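Local atomic coordinates of sortase family protein (Streptococcus agalactiae, PDB entry 4D7W), a protein that probably acts as a class C sortase, a cysteine transpeptidase of the Gram-positive cell surface involved in assembling the type 2b pilus. Residues A[124-136]-A[141-153]. Numbering follows the deposited sequence.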
loop_
_atom_site.group_PDB
_atom_site.type_symbol
_atom_site.label_atom_id
_atom_site.label_comp_id
_atom_site.label_asym_id
_atom_site.label_seq_id
_atom_site.Cartn_x
_atom_site.Cartn_y
_atom_site.Cartn_z
ATOM N N LEU A 124 -7.891 -11.410 5.478
ATOM C CA LEU A 124 -8.408 -10.158 4.932
ATOM C C LEU A 124 -9.932 -10.200 4.878
ATOM O O LEU A 124 -10.603 -9.174 4.963
ATOM C CB LEU A 124 -7.830 -9.883 3.540
ATOM C CG LEU A 124 -7.828 -8.392 3.197
ATOM C CD1 LEU A 124 -6.858 -7.659 4.115
ATOM C CD2 LEU A 124 -7.492 -8.135 1.736
ATOM N N ASP A 125 -10.482 -11.405 4.768
ATOM C CA ASP A 125 -11.922 -11.547 4.704
ATOM C C ASP A 125 -12.605 -11.217 6.036
ATOM O O ASP A 125 -13.820 -11.089 6.089
ATOM C CB ASP A 125 -12.294 -12.972 4.256
ATOM C CG ASP A 125 -11.739 -14.047 5.175
ATOM O OD1 ASP A 125 -10.635 -13.885 5.726
ATOM O OD2 ASP A 125 -12.411 -15.069 5.343
ATOM N N LYS A 126 -11.841 -11.095 7.114
ATOM C CA LYS A 126 -12.452 -10.782 8.407
ATOM C C LYS A 126 -12.799 -9.286 8.513
ATOM O O LYS A 126 -13.593 -8.877 9.365
ATOM C CB LYS A 126 -11.535 -11.198 9.565
ATOM C CG LYS A 126 -11.188 -12.698 9.633
ATOM C CD LYS A 126 -12.410 -13.564 9.849
ATOM C CE LYS A 126 -12.026 -15.023 10.171
ATOM N NZ LYS A 126 -11.257 -15.693 9.076
ATOM N N LEU A 127 -12.201 -8.471 7.648
ATOM C CA LEU A 127 -12.466 -7.034 7.645
ATOM C C LEU A 127 -13.871 -6.706 7.187
ATOM O O LEU A 127 -14.426 -7.365 6.303
ATOM C CB LEU A 127 -11.469 -6.307 6.752
ATOM C CG LEU A 127 -10.019 -6.348 7.232
ATOM C CD1 LEU A 127 -9.128 -5.532 6.311
ATOM C CD2 LEU A 127 -9.942 -5.821 8.651
ATOM N N LYS A 128 -14.425 -5.655 7.776
ATOM C CA LYS A 128 -15.819 -5.282 7.576
ATOM C C LYS A 128 -15.918 -3.776 7.302
ATOM O O LYS A 128 -15.029 -3.024 7.703
ATOM C CB LYS A 128 -16.618 -5.667 8.816
ATOM C CG LYS A 128 -18.089 -5.849 8.598
ATOM C CD LYS A 128 -18.713 -6.523 9.817
ATOM C CE LYS A 128 -17.917 -7.753 10.244
ATOM N NZ LYS A 128 -18.553 -8.439 11.408
ATOM N N VAL A 129 -16.970 -3.329 6.615
ATOM C CA VAL A 129 -17.176 -1.877 6.466
ATOM C C VAL A 129 -17.098 -1.208 7.842
ATOM O O VAL A 129 -17.654 -1.713 8.822
ATOM C CB VAL A 129 -18.537 -1.533 5.808
ATOM C CG1 VAL A 129 -18.742 -0.019 5.764
ATOM C CG2 VAL A 129 -18.634 -2.116 4.419
ATOM N N GLY A 130 -16.387 -0.089 7.922
ATOM C CA GLY A 130 -16.177 0.574 9.198
ATOM C C GLY A 130 -14.854 0.300 9.900
ATOM O O GLY A 130 -14.403 1.114 10.701
ATOM N N ASP A 131 -14.232 -0.843 9.618
ATOM C CA ASP A 131 -12.956 -1.181 10.249
ATOM C C ASP A 131 -11.864 -0.249 9.742
ATOM O O ASP A 131 -12.000 0.317 8.665
ATOM C CB ASP A 131 -12.585 -2.643 9.982
ATOM C CG ASP A 131 -13.519 -3.619 10.696
ATOM O OD1 ASP A 131 -14.156 -3.210 11.691
ATOM O OD2 ASP A 131 -13.613 -4.786 10.271
ATOM N N HIS A 132 -10.796 -0.097 10.520
ATOM C CA HIS A 132 -9.665 0.780 10.157
ATOM C C HIS A 132 -8.352 0.023 9.986
ATOM O O HIS A 132 -8.122 -0.999 10.632
ATOM C CB HIS A 132 -9.424 1.862 11.226
ATOM C CG HIS A 132 -10.554 2.829 11.408
ATOM N ND1 HIS A 132 -10.385 4.053 12.021
ATOM C CD2 HIS A 132 -11.863 2.757 11.074
ATOM C CE1 HIS A 132 -11.540 4.694 12.051
ATOM N NE2 HIS A 132 -12.454 3.930 11.482
ATOM N N TRP A 133 -7.468 0.553 9.145
ATOM C CA TRP A 133 -6.047 0.211 9.231
ATOM C C TRP A 133 -5.198 1.486 9.093
ATOM O O TRP A 133 -5.712 2.574 8.791
ATOM C CB TRP A 133 -5.652 -0.835 8.180
ATOM C CG TRP A 133 -5.614 -0.341 6.762
ATOM C CD1 TRP A 133 -4.558 0.233 6.129
ATOM C CD2 TRP A 133 -6.668 -0.423 5.794
ATOM N NE1 TRP A 133 -4.887 0.537 4.830
ATOM C CE2 TRP A 133 -6.176 0.135 4.596
ATOM C CE3 TRP A 133 -7.978 -0.922 5.822
ATOM C CZ2 TRP A 133 -6.954 0.228 3.436
ATOM C CZ3 TRP A 133 -8.749 -0.835 4.668
ATOM C CH2 TRP A 133 -8.234 -0.258 3.495
ATOM N N THR A 134 -3.910 1.360 9.377
ATOM C CA THR A 134 -2.986 2.473 9.224
ATOM C C THR A 134 -1.750 2.008 8.470
ATOM O O THR A 134 -1.363 0.835 8.545
ATOM C CB THR A 134 -2.551 3.056 10.573
ATOM O OG1 THR A 134 -1.830 2.063 11.307
ATOM C CG2 THR A 134 -3.754 3.523 11.392
ATOM N N VAL A 135 -1.167 2.923 7.707
ATOM C CA VAL A 135 0.159 2.730 7.160
ATOM C C VAL A 135 1.040 3.784 7.828
ATOM O O VAL A 135 0.627 4.933 8.027
ATOM C CB VAL A 135 0.192 2.844 5.612
ATOM C CG1 VAL A 135 -0.622 1.710 4.971
ATOM C CG2 VAL A 135 -0.368 4.146 5.181
ATOM N N SER A 136 2.231 3.365 8.229
ATOM C CA SER A 136 3.170 4.252 8.888
ATOM C C SER A 136 4.307 4.481 7.927
ATOM O O SER A 136 4.909 3.529 7.444
ATOM C CB SER A 136 3.656 3.647 10.196
ATOM O OG SER A 136 2.536 3.294 10.994
ATOM N N THR A 141 1.499 8.902 10.294
ATOM C CA THR A 141 0.480 7.871 10.262
ATOM C C THR A 141 -0.612 8.259 9.280
ATOM O O THR A 141 -1.007 9.434 9.203
ATOM C CB THR A 141 -0.110 7.639 11.653
ATOM O OG1 THR A 141 0.881 7.022 12.477
ATOM C CG2 THR A 141 -1.308 6.719 11.575
ATOM N N TYR A 142 -1.050 7.274 8.501
ATOM C CA TYR A 142 -2.120 7.443 7.519
ATOM C C TYR A 142 -3.211 6.427 7.787
ATOM O O TYR A 142 -2.949 5.235 7.758
ATOM C CB TYR A 142 -1.580 7.279 6.091
ATOM C CG TYR A 142 -0.489 8.264 5.795
ATOM C CD1 TYR A 142 0.818 8.022 6.214
ATOM C CD2 TYR A 142 -0.765 9.456 5.137
ATOM C CE1 TYR A 142 1.825 8.943 5.992
ATOM C CE2 TYR A 142 0.240 10.378 4.894
ATOM C CZ TYR A 142 1.528 10.109 5.321
ATOM O OH TYR A 142 2.522 11.008 5.077
ATOM N N THR A 143 -4.429 6.893 8.047
ATOM C CA THR A 143 -5.504 5.997 8.444
ATOM C C THR A 143 -6.548 5.840 7.355
ATOM O O THR A 143 -6.958 6.822 6.728
ATOM C CB THR A 143 -6.188 6.497 9.710
ATOM O OG1 THR A 143 -5.185 6.838 10.673
ATOM C CG2 THR A 143 -7.142 5.429 10.264
ATOM N N TYR A 144 -6.982 4.600 7.144
ATOM C CA TYR A 144 -7.984 4.284 6.132
ATOM C C TYR A 144 -9.089 3.463 6.764
ATOM O O TYR A 144 -8.841 2.673 7.671
ATOM C CB TYR A 144 -7.348 3.537 4.935
ATOM C CG TYR A 144 -6.554 4.503 4.082
ATOM C CD1 TYR A 144 -5.248 4.817 4.404
ATOM C CD2 TYR A 144 -7.138 5.142 2.993
ATOM C CE1 TYR A 144 -4.519 5.763 3.655
ATOM C CE2 TYR A 144 -6.431 6.070 2.237
ATOM C CZ TYR A 144 -5.117 6.371 2.570
ATOM O OH TYR A 144 -4.415 7.287 1.829
ATOM N N GLN A 145 -10.308 3.665 6.282
ATOM C CA GLN A 145 -11.480 3.006 6.849
ATOM C C GLN A 145 -12.234 2.235 5.764
ATOM O O GLN A 145 -12.541 2.790 4.703
ATOM C CB GLN A 145 -12.387 4.048 7.513
ATOM C CG GLN A 145 -13.754 3.535 7.845
ATOM C CD GLN A 145 -14.637 4.612 8.402
ATOM O OE1 GLN A 145 -15.673 4.934 7.834
ATOM N NE2 GLN A 145 -14.231 5.184 9.516
ATOM N N VAL A 146 -12.528 0.960 6.023
ATOM C CA VAL A 146 -13.156 0.133 5.006
ATOM C C VAL A 146 -14.496 0.712 4.623
ATOM O O VAL A 146 -15.314 1.004 5.493
ATOM C CB VAL A 146 -13.356 -1.321 5.485
ATOM C CG1 VAL A 146 -14.010 -2.160 4.388
ATOM C CG2 VAL A 146 -12.032 -1.923 5.880
ATOM N N ASP A 147 -14.724 0.893 3.329
ATOM C CA ASP A 147 -16.022 1.387 2.889
ATOM C C ASP A 147 -16.585 0.563 1.749
ATOM O O ASP A 147 -17.714 0.777 1.347
ATOM C CB ASP A 147 -15.948 2.872 2.492
ATOM C CG ASP A 147 -15.157 3.134 1.194
ATOM O OD1 ASP A 147 -14.857 2.203 0.420
ATOM O OD2 ASP A 147 -14.852 4.323 0.937
ATOM N N GLN A 148 -15.797 -0.370 1.221
ATOM C CA GLN A 148 -16.308 -1.243 0.155
ATOM C C GLN A 148 -15.520 -2.548 0.054
ATOM O O GLN A 148 -14.289 -2.531 0.003
ATOM C CB GLN A 148 -16.266 -0.504 -1.193
ATOM C CG GLN A 148 -16.887 -1.282 -2.348
ATOM C CD GLN A 148 -16.752 -0.555 -3.672
ATOM O OE1 GLN A 148 -17.627 0.224 -4.056
ATOM N NE2 GLN A 148 -15.651 -0.801 -4.376
ATOM N N ILE A 149 -16.224 -3.669 0.002
ATOM C CA ILE A 149 -15.585 -4.973 -0.134
ATOM C C ILE A 149 -16.135 -5.702 -1.357
ATOM O O ILE A 149 -17.329 -5.944 -1.435
ATOM C CB ILE A 149 -15.806 -5.834 1.123
ATOM C CG1 ILE A 149 -15.317 -5.079 2.365
ATOM C CG2 ILE A 149 -15.093 -7.166 0.977
ATOM C CD1 ILE A 149 -15.629 -5.747 3.681
ATOM N N ARG A 150 -15.272 -6.029 -2.322
ATOM C CA ARG A 150 -15.723 -6.681 -3.556
ATOM C C ARG A 150 -14.863 -7.881 -3.909
ATOM O O ARG A 150 -13.642 -7.869 -3.706
ATOM C CB ARG A 150 -15.699 -5.715 -4.750
ATOM C CG ARG A 150 -16.547 -4.474 -4.623
ATOM C CD ARG A 150 -17.770 -4.563 -5.512
ATOM N NE ARG A 150 -18.564 -3.334 -5.481
ATOM C CZ ARG A 150 -19.335 -2.963 -4.460
ATOM N NH1 ARG A 150 -19.411 -3.722 -3.370
ATOM N NH2 ARG A 150 -20.023 -1.829 -4.521
ATOM N N THR A 151 -15.514 -8.900 -4.462
ATOM C CA THR A 151 -14.838 -10.046 -5.049
ATOM C C THR A 151 -15.023 -10.027 -6.564
ATOM O O THR A 151 -16.147 -9.956 -7.056
ATOM C CB THR A 151 -15.373 -11.346 -4.462
ATOM O OG1 THR A 151 -15.165 -11.313 -3.051
ATOM C CG2 THR A 151 -14.647 -12.556 -5.056
ATOM N N VAL A 152 -13.915 -10.081 -7.299
ATOM C CA VAL A 152 -13.935 -9.846 -8.736
ATOM C C VAL A 152 -13.021 -10.806 -9.471
ATOM O O VAL A 152 -12.119 -11.391 -8.876
ATOM C CB VAL A 152 -13.511 -8.391 -9.077
ATOM C CG1 VAL A 152 -14.362 -7.398 -8.293
ATOM C CG2 VAL A 152 -12.016 -8.165 -8.798
ATOM N N LYS A 153 -13.271 -10.979 -10.764
ATOM C CA LYS A 153 -12.378 -11.752 -11.620
ATOM C C LYS A 153 -11.032 -11.051 -11.746
ATOM O O LYS A 153 -10.956 -9.826 -11.672
ATOM C CB LYS A 153 -12.985 -11.956 -13.012
ATOM C CG LYS A 153 -14.275 -12.745 -13.015
ATOM C CD LYS A 153 -14.523 -13.345 -14.387
ATOM C CE LYS A 153 -15.901 -13.988 -14.474
ATOM N NZ LYS A 153 -16.981 -12.957 -14.455
#
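W133 and V135 pair with Y144 and Y142 through two antiparallel hydrogen-bonded pairs, the strand axes 4.7 Å apart at closest approach and their directions at 155°. This is a beta hairpin of the sortase beta-barrel; strand 62-68 borders it on the 132-136 side and strand 182-191 on the 141-152 side. On the face carrying W133, V135, Y142 and Y144, the W133 indole packs against Y144 and V146. Its CG sits between the backbone N and the carbonyl carbon (chi1 72°), which sets the indole lengthwise along its own strand with one face turned to the neighbouring one; CB of Y144 lies over that face, toward its rim, 3.6 Å from W133 CE2, a CH-pi contact. The Y144 ring itself is slid well aside, nearly parallel to the indole but barely overlapping it. At the indole edge, close to its plane, V146 CG2 meets W133 CZ3 at 3.7 Å. The indole NE1 is hydrogen-bonded to Q169 OE1, and the Y144 hydroxyl to D167 OD1. Farther along, V135 CG2 abuts Y142 CB at 3.5 Å, and V135 O lies at the rim of the Y142 ring. On the other face, H132 and Q145 run side by side, ring and amide planes 31° apart, and T134 CG2 lies alongside T143 OG1, whose polar partner is N193. The type II turn K128-D131 closes over V146: G130 N donates to V146 O almost straight, and V146 N returns a 2.8 Å bond to D131 O. D131 OD2 accepts from K128 N, from above its carboxylate plane, and also forms a salt bridge with K70. Beyond a classic beta bulge at D147 and Q148, opposite R187, I149 reaches back, its CD1 3.3 Å from L127 O.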